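Local coordinates for protein leucine aminopeptidase (Fimbriiglobus ruber, PDB 7D1B) that probably acts as a zinc-dependent glutaminyl cyclase of the M28 peptidase family, closing N-terminal glutamine of peptides into pyroglutamate, at residues V55-Q60 against M163-H168; N112-W117 against D180-D185; I126-Y131 against A229-L234; T281-D286 against A297-D302. All blocks are in the same frame, centred on the assembly; numbering follows the deposited sequence.

Contact 1 of 4, residues V55-Q60 against M163-H168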
loop_
_atom_site.group_PDB
_atom_site.type_symbol
_atom_site.label_atom_id
_atom_site.label_comp_id
_atom_site.label_asym_id
_atom_site.label_seq_id
_atom_site.Cartn_x
_atom_site.Cartn_y
_atom_site.Cartn_z
ATOM N N VAL A 55 10.426 -4.860 10.327
ATOM C CA VAL A 55 10.213 -6.287 10.083
ATOM C C VAL A 55 9.368 -6.905 11.190
ATOM O O VAL A 55 8.519 -7.775 10.929
ATOM C CB VAL A 55 11.553 -7.017 9.899
ATOM C CG1 VAL A 55 11.342 -8.519 9.850
ATOM C CG2 VAL A 55 12.235 -6.528 8.640
ATOM N N LYS A 56 9.584 -6.472 12.440
ATOM C CA LYS A 56 8.780 -6.970 13.550
ATOM C C LYS A 56 7.304 -6.687 13.328
ATOM O O LYS A 56 6.456 -7.503 13.686
ATOM C CB LYS A 56 9.261 -6.361 14.870
ATOM C CG LYS A 56 8.422 -6.714 16.098
ATOM C CD LYS A 56 8.851 -5.913 17.337
ATOM C CE LYS A 56 8.348 -4.470 17.269
ATOM N NZ LYS A 56 8.739 -3.632 18.442
ATOM N N TYR A 57 6.974 -5.532 12.748
ATOM C CA TYR A 57 5.567 -5.250 12.458
ATOM C C TYR A 57 5.020 -6.184 11.379
ATOM O O TYR A 57 3.857 -6.601 11.457
ATOM C CB TYR A 57 5.372 -3.776 12.090
ATOM C CG TYR A 57 5.562 -2.824 13.244
ATOM C CD1 TYR A 57 5.127 -3.156 14.516
ATOM C CD2 TYR A 57 6.165 -1.588 13.057
ATOM C CE1 TYR A 57 5.283 -2.283 15.571
ATOM C CE2 TYR A 57 6.326 -0.703 14.104
ATOM C CZ TYR A 57 5.898 -1.058 15.365
ATOM O OH TYR A 57 6.056 -0.192 16.429
ATOM N N VAL A 58 5.833 -6.532 10.369
ATOM C CA VAL A 58 5.380 -7.561 9.422
ATOM C C VAL A 58 5.068 -8.856 10.163
ATOM O O VAL A 58 4.027 -9.492 9.943
ATOM C CB VAL A 58 6.404 -7.814 8.302
ATOM C CG1 VAL A 58 5.891 -8.929 7.390
ATOM C CG2 VAL A 58 6.665 -6.552 7.503
ATOM N N GLN A 59 5.997 -9.287 11.024
ATOM C CA GLN A 59 5.797 -10.528 11.765
ATOM C C GLN A 59 4.545 -10.451 12.629
ATOM O O GLN A 59 3.790 -11.423 12.728
ATOM C CB GLN A 59 7.023 -10.806 12.629
ATOM C CG GLN A 59 6.965 -12.153 13.334
ATOM C CD GLN A 59 7.150 -13.297 12.359
ATOM O OE1 GLN A 59 8.169 -13.367 11.666
ATOM N NE2 GLN A 59 6.166 -14.189 12.285
ATOM N N GLN A 60 4.312 -9.311 13.276
ATOM C CA GLN A 60 3.148 -9.173 14.147
ATOM C C GLN A 60 1.851 -9.332 13.365
ATOM O O GLN A 60 0.919 -10.050 13.784
ATOM C CB GLN A 60 3.194 -7.807 14.829
ATOM C CG GLN A 60 1.995 -7.544 15.710
ATOM C CD GLN A 60 2.006 -6.179 16.377
ATOM O OE1 GLN A 60 2.946 -5.389 16.213
ATOM N NE2 GLN A 60 0.952 -5.895 17.140
ATOM N N MET A 163 3.788 1.486 7.125
ATOM C CA MET A 163 3.012 2.570 7.729
ATOM C C MET A 163 3.147 2.563 9.248
ATOM O O MET A 163 3.262 3.628 9.869
ATOM C CB MET A 163 1.539 2.470 7.344
ATOM C CG MET A 163 1.226 2.723 5.902
ATOM S SD MET A 163 -0.489 2.327 5.631
ATOM C CE MET A 163 -0.588 2.527 3.847
ATOM N N MET A 164 3.124 1.373 9.864
ATOM C CA MET A 164 3.320 1.304 11.316
ATOM C C MET A 164 4.669 1.885 11.713
ATOM O O MET A 164 4.766 2.613 12.702
ATOM C CB MET A 164 3.188 -0.137 11.799
ATOM C CG MET A 164 1.774 -0.688 11.709
ATOM S SD MET A 164 1.650 -2.405 12.281
ATOM C CE MET A 164 1.674 -2.132 14.049
ATOM N N GLU A 165 5.723 1.568 10.959
ATOM C CA GLU A 165 7.032 2.149 11.256
ATOM C C GLU A 165 7.019 3.662 11.053
ATOM O O GLU A 165 7.475 4.423 11.914
ATOM C CB GLU A 165 8.135 1.488 10.428
ATOM C CG GLU A 165 9.495 2.185 10.584
ATOM C CD GLU A 165 10.018 2.197 12.018
ATOM O OE1 GLU A 165 9.605 1.319 12.799
ATOM O OE2 GLU A 165 10.862 3.084 12.338
ATOM N N LEU A 166 6.507 4.117 9.907
ATOM C CA LEU A 166 6.491 5.543 9.606
ATOM C C LEU A 166 5.737 6.325 10.664
ATOM O O LEU A 166 6.091 7.475 10.961
ATOM C CB LEU A 166 5.853 5.793 8.234
ATOM C CG LEU A 166 6.676 5.379 7.016
ATOM C CD1 LEU A 166 5.838 5.531 5.758
ATOM C CD2 LEU A 166 7.946 6.194 6.917
ATOM N N ALA A 167 4.691 5.730 11.239
ATOM C CA ALA A 167 3.902 6.431 12.242
ATOM C C ALA A 167 4.729 6.894 13.435
ATOM O O ALA A 167 4.347 7.863 14.083
ATOM C CB ALA A 167 2.759 5.534 12.709
ATOM N N HIS A 168 5.831 6.205 13.771
ATOM C CA HIS A 168 6.681 6.674 14.865
ATOM C C HIS A 168 7.287 8.042 14.579
ATOM O O HIS A 168 7.645 8.759 15.523
ATOM C CB HIS A 168 7.800 5.681 15.150
ATOM C CG HIS A 168 7.321 4.413 15.774
ATOM N ND1 HIS A 168 7.057 4.306 17.122
ATOM C CD2 HIS A 168 7.049 3.197 15.237
ATOM C CE1 HIS A 168 6.652 3.076 17.389
ATOM N NE2 HIS A 168 6.634 2.386 16.265
#
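Y57 and M164 form the apolar part of this contact between two helices. M164 CB sits over a face of the Y57 ring, 3.5 Å from CD2, as a CH-pi contact. A bend at the last torsion of M164 (chi3 78°) brings its CE within 3.6 Å of Y57 CD1. The sulfur, M164 SD, lies obliquely 4.6 Å from the ring centroid, a Met-aromatic contact; a flexible, polarisable methionine can fold its CB, SD and CE against the flat ring. At the margin, the Q60 side chain crosses that of M164 at about a right angle, its OE1 4.1 Å from M164 CE.

The polar part is a single bond made tip to tip. Y57 OH and H168 NE2 are 2.6 Å apart, and either may donate. The two rings meet rim to rim with planes only 8° apart, and NE2 approaches the tyrosine edge in its plane. A phenylalanine in place of Y57 would keep the ring on M164 but would probably leave H168 NE2 without its hydroxyl mate. E165 OE1 merely passes near the ring; its carboxylate is salt-bridged to R53.

The short helix axes approach to 9.6 Å at 132° between their directions. Helix 72-87 packs against the same junction: H84 meets Y57 edge-to-face and bonds to M164 O, L81 touches M164, and M163 on the far side of helix 153-167 packs on strand 178-184.

Contact 2 of 4, residues N112-W117 against D180-D185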
loop_
_atom_site.group_PDB
_atom_site.type_symbol
_atom_site.label_atom_id
_atom_site.label_comp_id
_atom_site.label_asym_id
_atom_site.label_seq_id
_atom_site.Cartn_x
_atom_site.Cartn_y
_atom_site.Cartn_z
ATOM N N ASN A 112 -12.197 0.142 4.713
ATOM C CA ASN A 112 -10.922 0.817 4.499
ATOM C C ASN A 112 -10.568 1.583 5.769
ATOM O O ASN A 112 -11.444 2.085 6.473
ATOM C CB ASN A 112 -11.008 1.835 3.363
ATOM C CG ASN A 112 -11.304 1.219 2.005
ATOM O OD1 ASN A 112 -10.922 0.073 1.712
ATOM N ND2 ASN A 112 -11.959 2.003 1.152
ATOM N N LEU A 113 -9.283 1.662 6.074
ATOM C CA LEU A 113 -8.819 2.430 7.229
ATOM C C LEU A 113 -8.001 3.617 6.740
ATOM O O LEU A 113 -7.165 3.478 5.847
ATOM C CB LEU A 113 -7.949 1.562 8.134
ATOM C CG LEU A 113 -7.806 1.757 9.642
ATOM C CD1 LEU A 113 -9.166 1.702 10.312
ATOM C CD2 LEU A 113 -6.884 0.714 10.261
ATOM N N ILE A 114 -8.239 4.789 7.311
ATOM C CA ILE A 114 -7.484 5.982 6.955
ATOM C C ILE A 114 -6.871 6.530 8.231
ATOM O O ILE A 114 -7.590 6.820 9.189
ATOM C CB ILE A 114 -8.366 7.043 6.285
ATOM C CG1 ILE A 114 -9.066 6.473 5.047
ATOM C CG2 ILE A 114 -7.530 8.291 5.938
ATOM C CD1 ILE A 114 -10.224 7.330 4.558
ATOM N N ALA A 115 -5.552 6.683 8.244
ATOM C CA ALA A 115 -4.834 7.324 9.347
ATOM C C ALA A 115 -4.287 8.645 8.819
ATOM O O ALA A 115 -3.416 8.651 7.948
ATOM C CB ALA A 115 -3.718 6.431 9.876
ATOM N N SER A 116 -4.817 9.754 9.329
ATOM C CA SER A 116 -4.573 11.073 8.766
ATOM C C SER A 116 -3.611 11.858 9.635
ATOM O O SER A 116 -3.752 11.903 10.867
ATOM C CB SER A 116 -5.882 11.860 8.648
ATOM O OG SER A 116 -6.739 11.354 7.664
ATOM N N TRP A 117 -2.695 12.541 8.958
ATOM C CA TRP A 117 -1.698 13.419 9.552
ATOM C C TRP A 117 -1.826 14.804 8.926
ATOM O O TRP A 117 -2.015 14.940 7.708
ATOM C CB TRP A 117 -0.281 12.891 9.231
ATOM C CG TRP A 117 -0.057 11.434 9.544
ATOM C CD1 TRP A 117 -0.151 10.393 8.669
ATOM C CD2 TRP A 117 0.263 10.859 10.820
ATOM N NE1 TRP A 117 0.122 9.205 9.304
ATOM C CE2 TRP A 117 0.380 9.463 10.629
ATOM C CE3 TRP A 117 0.479 11.392 12.105
ATOM C CZ2 TRP A 117 0.721 8.590 11.667
ATOM C CZ3 TRP A 117 0.800 10.517 13.137
ATOM C CH2 TRP A 117 0.924 9.131 12.913
ATOM N N ASP A 180 -2.327 11.182 4.219
ATOM C CA ASP A 180 -3.258 10.142 4.639
ATOM C C ASP A 180 -2.661 8.780 4.319
ATOM O O ASP A 180 -2.306 8.511 3.161
ATOM C CB ASP A 180 -4.609 10.298 3.944
ATOM C CG ASP A 180 -5.321 11.537 4.406
ATOM O OD1 ASP A 180 -5.132 11.910 5.581
ATOM O OD2 ASP A 180 -6.045 12.165 3.615
ATOM N N PHE A 181 -2.517 7.943 5.348
ATOM C CA PHE A 181 -2.202 6.534 5.160
ATOM C C PHE A 181 -3.536 5.837 4.918
ATOM O O PHE A 181 -4.433 5.903 5.772
ATOM C CB PHE A 181 -1.584 5.960 6.433
ATOM C CG PHE A 181 -0.184 6.441 6.757
ATOM C CD1 PHE A 181 0.516 7.348 5.957
ATOM C CD2 PHE A 181 0.449 5.947 7.900
ATOM C CE1 PHE A 181 1.831 7.746 6.296
ATOM C CE2 PHE A 181 1.747 6.338 8.230
ATOM C CZ PHE A 181 2.438 7.227 7.437
ATOM N N VAL A 182 -3.695 5.208 3.762
ATOM C CA VAL A 182 -4.963 4.587 3.407
ATOM C C VAL A 182 -4.716 3.095 3.210
ATOM O O VAL A 182 -3.875 2.694 2.390
ATOM C CB VAL A 182 -5.591 5.226 2.153
ATOM C CG1 VAL A 182 -6.920 4.550 1.822
ATOM C CG2 VAL A 182 -5.757 6.745 2.355
ATOM N N LEU A 183 -5.462 2.279 3.957
ATOM C CA LEU A 183 -5.410 0.826 3.857
ATOM C C LEU A 183 -6.695 0.346 3.195
ATOM O O LEU A 183 -7.799 0.531 3.739
ATOM C CB LEU A 183 -5.234 0.210 5.241
ATOM C CG LEU A 183 -3.825 0.502 5.774
ATOM C CD1 LEU A 183 -3.806 0.380 7.273
ATOM C CD2 LEU A 183 -2.826 -0.416 5.119
ATOM N N PHE A 184 -6.553 -0.237 2.004
ATOM C CA PHE A 184 -7.694 -0.718 1.230
ATOM C C PHE A 184 -8.038 -2.152 1.600
ATOM O O PHE A 184 -7.187 -3.049 1.524
ATOM C CB PHE A 184 -7.387 -0.696 -0.262
ATOM C CG PHE A 184 -7.042 0.665 -0.808
ATOM C CD1 PHE A 184 -7.915 1.750 -0.681
ATOM C CD2 PHE A 184 -5.837 0.861 -1.476
ATOM C CE1 PHE A 184 -7.581 2.991 -1.215
ATOM C CE2 PHE A 184 -5.512 2.096 -2.014
ATOM C CZ PHE A 184 -6.379 3.156 -1.878
ATOM N N ASP A 185 -9.300 -2.377 1.957
ATOM C CA ASP A 185 -9.805 -3.733 2.069
ATOM C C ASP A 185 -10.119 -4.285 0.674
ATOM O O ASP A 185 -10.201 -3.549 -0.318
ATOM C CB ASP A 185 -11.072 -3.719 2.925
ATOM C CG ASP A 185 -11.346 -5.042 3.651
ATOM O OD1 ASP A 185 -10.757 -6.104 3.313
ATOM O OD2 ASP A 185 -12.173 -5.001 4.596
#
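N112 reaches across to D185 and begins an antiparallel strand pair of the central sheet. Its OD1 accepts a bond from D185 N at 2.9 Å, so the amide grips the partner where the strand ends. L113 pairs with L183 through two backbone bonds, that from L183 N to L113 O nearly straight (177°). I114 faces V182 in a non-hydrogen-bonded pair, I114 CG1 meeting V182 CG2 at 4.3 Å. A115 and F181 are again hydrogen-bonded, A115 N lying 2.8 Å from F181 O, and the small alanine admits the phenylalanine CB at 4.1 Å from its CB. S116 OG approaches D180 OD1 from above the carboxylate plane, but the serine is modelled in two conformers, making this bond less certain.

W117 finishes the strand with a T-shaped stack: its NE1 sits 3.4 Å above the plane of the F181 ring, over its centre, with planes at 67°. An alanine at F181 would keep CB against A115 but would probably open a gap beneath the indole and beside M163 and L166.

One face is thus apolar and buried under helices 72-87 and 153-167, while on the face of I114 and V182 the charge of D180 is met by R124.

Contact 3 of 4, residues I126-Y131 against A229-L234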
loop_
_atom_site.group_PDB
_atom_site.type_symbol
_atom_site.label_atom_id
_atom_site.label_comp_id
_atom_site.label_asym_id
_atom_site.label_seq_id
_atom_site.Cartn_x
_atom_site.Cartn_y
_atom_site.Cartn_z
ATOM N N ILE A 126 -1.489 10.780 -0.450
ATOM C CA ILE A 126 -1.844 9.462 0.055
ATOM C C ILE A 126 -0.628 8.548 -0.007
ATOM O O ILE A 126 0.059 8.489 -1.033
ATOM C CB ILE A 126 -2.984 8.857 -0.790
ATOM C CG1 ILE A 126 -4.277 9.658 -0.597
ATOM C CG2 ILE A 126 -3.157 7.372 -0.473
ATOM C CD1 ILE A 126 -5.294 9.412 -1.676
ATOM N N VAL A 127 -0.397 7.801 1.072
ATOM C CA VAL A 127 0.441 6.606 1.059
ATOM C C VAL A 127 -0.524 5.468 1.304
ATOM O O VAL A 127 -1.264 5.495 2.295
ATOM C CB VAL A 127 1.526 6.659 2.155
ATOM C CG1 VAL A 127 2.295 5.343 2.175
ATOM C CG2 VAL A 127 2.454 7.856 1.958
ATOM N N CYS A 128 -0.548 4.475 0.409
ATOM C CA CYS A 128 -1.604 3.470 0.495
ATOM C C CYS A 128 -1.056 2.065 0.270
ATOM O O CYS A 128 0.049 1.863 -0.243
ATOM C CB CYS A 128 -2.804 3.814 -0.419
ATOM S SG CYS A 128 -2.440 3.922 -2.167
ATOM N N SER A 129 -1.888 1.095 0.645
ATOM C CA SER A 129 -1.569 -0.324 0.537
ATOM C C SER A 129 -2.886 -1.055 0.712
ATOM O O SER A 129 -3.763 -0.558 1.411
ATOM C CB SER A 129 -0.631 -0.725 1.682
ATOM O OG SER A 129 -0.306 -2.097 1.645
ATOM N N HIS A 130 -3.010 -2.254 0.133
ATOM C CA HIS A 130 -4.112 -3.104 0.582
ATOM C C HIS A 130 -3.725 -3.767 1.898
ATOM O O HIS A 130 -2.549 -3.790 2.281
ATOM C CB HIS A 130 -4.584 -4.097 -0.497
ATOM C CG HIS A 130 -3.799 -5.377 -0.588
ATOM N ND1 HIS A 130 -4.329 -6.594 -0.209
ATOM C CD2 HIS A 130 -2.575 -5.647 -1.101
ATOM C CE1 HIS A 130 -3.451 -7.552 -0.459
ATOM N NE2 HIS A 130 -2.377 -7.005 -0.998
ATOM N N TYR A 131 -4.721 -4.288 2.617
ATOM C CA TYR A 131 -4.416 -5.003 3.847
ATOM C C TYR A 131 -5.264 -6.254 4.041
ATOM O O TYR A 131 -5.056 -6.963 5.028
ATOM C CB TYR A 131 -4.408 -4.099 5.096
ATOM C CG TYR A 131 -5.738 -3.621 5.659
ATOM C CD1 TYR A 131 -6.856 -3.370 4.862
ATOM C CD2 TYR A 131 -5.845 -3.366 7.009
ATOM C CE1 TYR A 131 -8.055 -2.904 5.425
ATOM C CE2 TYR A 131 -7.024 -2.907 7.573
ATOM C CZ TYR A 131 -8.128 -2.678 6.782
ATOM O OH TYR A 131 -9.279 -2.223 7.384
ATOM N N ALA A 229 -0.694 10.132 -4.957
ATOM C CA ALA A 229 -0.796 8.923 -4.157
ATOM C C ALA A 229 0.309 7.962 -4.546
ATOM O O ALA A 229 0.602 7.802 -5.731
ATOM C CB ALA A 229 -2.145 8.238 -4.360
ATOM N N VAL A 230 0.886 7.300 -3.545
ATOM C CA VAL A 230 1.834 6.212 -3.757
ATOM C C VAL A 230 1.256 4.958 -3.141
ATOM O O VAL A 230 0.970 4.936 -1.939
ATOM C CB VAL A 230 3.233 6.523 -3.191
ATOM C CG1 VAL A 230 4.100 5.288 -3.309
ATOM C CG2 VAL A 230 3.850 7.694 -3.933
ATOM N N LEU A 231 1.081 3.929 -3.969
ATOM C CA LEU A 231 0.668 2.601 -3.545
ATOM C C LEU A 231 1.910 1.745 -3.352
ATOM O O LEU A 231 2.799 1.726 -4.207
ATOM C CB LEU A 231 -0.225 1.988 -4.626
ATOM C CG LEU A 231 -0.583 0.523 -4.403
ATOM C CD1 LEU A 231 -1.471 0.347 -3.164
ATOM C CD2 LEU A 231 -1.280 -0.044 -5.628
ATOM N N LEU A 232 1.973 1.064 -2.224
ATOM C CA LEU A 232 3.067 0.142 -1.921
ATOM C C LEU A 232 2.561 -1.277 -2.139
ATOM O O LEU A 232 1.589 -1.674 -1.501
ATOM C CB LEU A 232 3.430 0.292 -0.451
ATOM C CG LEU A 232 3.927 1.680 -0.041
ATOM C CD1 LEU A 232 4.025 1.749 1.486
ATOM C CD2 LEU A 232 5.253 2.013 -0.726
ATOM N N ASP A 233 3.224 -2.051 -3.001
ATOM C CA ASP A 233 2.790 -3.432 -3.214
ATOM C C ASP A 233 3.988 -4.269 -3.667
ATOM O O ASP A 233 4.673 -3.876 -4.615
ATOM C CB ASP A 233 1.724 -3.449 -4.320
ATOM C CG ASP A 233 0.866 -4.717 -4.302
ATOM O OD1 ASP A 233 1.040 -5.583 -3.402
ATOM O OD2 ASP A 233 -0.018 -4.875 -5.195
ATOM N N LEU A 234 4.255 -5.402 -3.022
ATOM C CA LEU A 234 5.332 -6.298 -3.448
ATOM C C LEU A 234 6.656 -5.545 -3.571
ATOM O O LEU A 234 7.340 -5.610 -4.599
ATOM C CB LEU A 234 5.003 -7.034 -4.748
ATOM C CG LEU A 234 3.633 -7.670 -4.874
ATOM C CD1 LEU A 234 3.491 -8.263 -6.267
ATOM C CD2 LEU A 234 3.411 -8.726 -3.839
HETATM O O HOH W 1 1.929 -3.538 0.583
HETATM O O HOH W 2 -0.840 -3.050 -1.591
#
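I126 and A229 start a parallel pairing between two inner strands of the mixed sheet of the M28 alpha/beta fold. The small alanine is the hollow here: I126 CB, the branch point of a bulky chain, settles 3.7 Å from A229 CB. On the other face V127 and L232 cross obliquely, V127 CG1 meeting L232 CD1 at 4.0 Å, and helix 320-336 packs over these aliphatic bumps through L330 and V326.

Back on the side of I126, the slender C128 fits between its neighbours. Its SG stands between the backbone N and the carbonyl carbon (chi1 61°), which places it 3.8 Å from L231 CB. L231 leans over the partner strand, its CD1 lying 3.6 Å from C128 O and against the S129 CA beside it. Three backbone bonds set this register, V230 N to I126 O, C128 N to V230 O and L232 N to C128 O. The strand axes are turned 28° against each other, the twist of the sheet.

Past L232 the strands lead to the zinc site: H130 NE2 is hydrogen-bonded to OD1 of D155, a zinc ligand, so this histidine is probably a second-shell support of the metal site. Two waters fill the splayed end. Water 1 donates to S129 OG and to L232 O, while water 2 accepts from H130 N at 2.9 Å and donates to L232 O at 2.8 Å.

Contact 4 of 4, residues T281-D286 against A297-D302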
loop_
_atom_site.group_PDB
_atom_site.type_symbol
_atom_site.label_atom_id
_atom_site.label_comp_id
_atom_site.label_asym_id
_atom_site.label_seq_id
_atom_site.Cartn_x
_atom_site.Cartn_y
_atom_site.Cartn_z
ATOM N N THR A 281 4.115 -5.782 -18.181
ATOM C CA THR A 281 4.573 -4.429 -18.438
ATOM C C THR A 281 3.693 -3.425 -17.698
ATOM O O THR A 281 4.197 -2.435 -17.155
ATOM C CB THR A 281 4.584 -4.203 -19.964
ATOM O OG1 THR A 281 5.431 -5.180 -20.600
ATOM C CG2 THR A 281 5.093 -2.840 -20.325
ATOM N N ASP A 282 2.376 -3.690 -17.659
ATOM C CA ASP A 282 1.370 -2.870 -17.006
ATOM C C ASP A 282 0.671 -3.732 -15.971
ATOM O O ASP A 282 0.352 -4.897 -16.236
ATOM C CB ASP A 282 0.339 -2.374 -18.026
ATOM C CG ASP A 282 0.905 -1.326 -18.990
ATOM O OD1 ASP A 282 2.101 -0.962 -18.895
ATOM O OD2 ASP A 282 0.138 -0.853 -19.843
ATOM N N VAL A 283 0.440 -3.164 -14.793
ATOM C CA VAL A 283 -0.034 -3.923 -13.641
ATOM C C VAL A 283 -1.312 -3.274 -13.137
ATOM O O VAL A 283 -1.288 -2.129 -12.678
ATOM C CB VAL A 283 1.024 -3.980 -12.524
ATOM C CG1 VAL A 283 0.519 -4.865 -11.377
ATOM C CG2 VAL A 283 2.369 -4.495 -13.052
ATOM N N LEU A 284 -2.425 -3.995 -13.216
ATOM C CA LEU A 284 -3.642 -3.540 -12.555
ATOM C C LEU A 284 -3.449 -3.648 -11.047
ATOM O O LEU A 284 -2.983 -4.677 -10.542
ATOM C CB LEU A 284 -4.823 -4.401 -12.992
ATOM C CG LEU A 284 -5.184 -4.287 -14.475
ATOM C CD1 LEU A 284 -6.244 -5.311 -14.812
ATOM C CD2 LEU A 284 -5.647 -2.866 -14.797
ATOM N N ASP A 285 -3.818 -2.599 -10.322
ATOM C CA ASP A 285 -3.612 -2.598 -8.883
ATOM C C ASP A 285 -4.522 -1.525 -8.286
ATOM O O ASP A 285 -5.340 -0.905 -8.983
ATOM C CB ASP A 285 -2.125 -2.391 -8.572
ATOM C CG ASP A 285 -1.677 -3.062 -7.305
ATOM O OD1 ASP A 285 -2.516 -3.423 -6.458
ATOM O OD2 ASP A 285 -0.434 -3.219 -7.128
ATOM N N ASP A 286 -4.387 -1.301 -6.979
ATOM C CA ASP A 286 -5.236 -0.342 -6.286
ATOM C C ASP A 286 -5.044 1.093 -6.759
ATOM O O ASP A 286 -5.883 1.940 -6.432
ATOM C CB ASP A 286 -5.003 -0.439 -4.775
ATOM C CG ASP A 286 -5.741 -1.599 -4.123
ATOM O OD1 ASP A 286 -6.941 -1.817 -4.432
ATOM O OD2 ASP A 286 -5.138 -2.251 -3.248
ATOM N N ALA A 297 -1.361 8.642 -9.352
ATOM C CA ALA A 297 -1.086 7.548 -8.427
ATOM C C ALA A 297 -0.089 6.574 -9.040
ATOM O O ALA A 297 -0.277 6.075 -10.160
ATOM C CB ALA A 297 -2.367 6.819 -8.016
ATOM N N VAL A 298 0.966 6.296 -8.275
ATOM C CA VAL A 298 2.070 5.439 -8.706
ATOM C C VAL A 298 2.083 4.176 -7.867
ATOM O O VAL A 298 1.967 4.238 -6.638
ATOM C CB VAL A 298 3.408 6.189 -8.564
ATOM C CG1 VAL A 298 4.599 5.258 -8.740
ATOM C CG2 VAL A 298 3.443 7.361 -9.512
ATOM N N ASP A 299 2.299 3.041 -8.532
ATOM C CA ASP A 299 2.482 1.750 -7.874
ATOM C C ASP A 299 3.976 1.500 -7.709
ATOM O O ASP A 299 4.708 1.412 -8.700
ATOM C CB ASP A 299 1.831 0.657 -8.722
ATOM C CG ASP A 299 1.583 -0.629 -7.964
ATOM O OD1 ASP A 299 1.945 -0.753 -6.772
ATOM O OD2 ASP A 299 0.970 -1.531 -8.608
ATOM N N VAL A 300 4.421 1.431 -6.464
ATOM C CA VAL A 300 5.797 1.109 -6.108
ATOM C C VAL A 300 5.787 -0.396 -5.852
ATOM O O VAL A 300 5.287 -0.864 -4.819
ATOM C CB VAL A 300 6.253 1.934 -4.899
ATOM C CG1 VAL A 300 7.596 1.419 -4.381
ATOM C CG2 VAL A 300 6.359 3.392 -5.310
ATOM N N ILE A 301 6.311 -1.151 -6.828
ATOM C CA ILE A 301 6.073 -2.585 -6.930
ATOM C C ILE A 301 7.241 -3.227 -7.660
ATOM O O ILE A 301 7.806 -2.650 -8.592
ATOM C CB ILE A 301 4.734 -2.850 -7.671
ATOM C CG1 ILE A 301 4.424 -4.351 -7.801
ATOM C CG2 ILE A 301 4.699 -2.160 -9.050
ATOM C CD1 ILE A 301 2.985 -4.640 -8.216
ATOM N N ASP A 302 7.566 -4.464 -7.271
ATOM C CA ASP A 302 8.378 -5.351 -8.098
ATOM C C ASP A 302 7.498 -6.560 -8.397
ATOM O O ASP A 302 7.389 -7.483 -7.580
ATOM C CB ASP A 302 9.665 -5.766 -7.399
ATOM C CG ASP A 302 10.477 -6.757 -8.202
ATOM O OD1 ASP A 302 10.070 -7.113 -9.342
ATOM O OD2 ASP A 302 11.550 -7.162 -7.673
#
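D285 and D299 present their carboxyl groups to each other, the side chains crossing at about a right angle and the two planes 66° apart. D285 OD2 and D299 OD2 are only 2.6 Å apart. The approach is uneven: D299 OD2 comes from the CB side of the D285 group, 3.2 Å from D285 CB. On the other side of the D285 plane from D299 OD2, and obliquely to it, lies a methyl group, I301 CD1, 3.9 Å from D285 OD2. The second oxygen of D285 is held by its own chain: D286 N donates to D285 OD1 at 2.9 Å on the anti side, 33° out of the plane, which restrains the rotation of the group.

Beside the acids is a small apolar patch. V283 CG1 and I301 CD1 meet at 4.0 Å, methyl against methyl. I301 has its CG1 anti to the backbone N (chi1 -180°), and the extended side chain reaches both the valine and the acid. Aliphatic residues suit this place because they add no polar group beside the acids.

D233, just past L232, also comes close to D285 OD2, and the zinc ion is about 8 Å from the D285 side chain. Such a cluster is consistent with the carboxylic-acid hydrogen-bond network tied to cyclase activity in M28 enzymes. In the fold, the loop ahead of helix 287-292 lies over the edge strand 297-300, whose V298 and V300 are bonded through the backbone to strand 225-232.

Overall arrangement
From the N terminus, helix 51-63 opens contact 1, which closes only on helix 153-167. Contact 2 starts at 112-117 inside that span and ends at 180-185 beyond it; contact 3 starts at 126-131 inside both and ends at 229-234. These three therefore cross rather than nest. Contact 4 follows in series, closing a short loop that holds helix 287-292. M163 ties the helices of contact 1 to the sheet, touching F181 of contact 2 and C128 of contact 3. Strands 178-184 and 123-130 join contacts 2 and 3, and strands 225-232 and 297-300 join contacts 3 and 4, where D233 OD2 lies 2.6 Å from D285 OD2, near the zinc site.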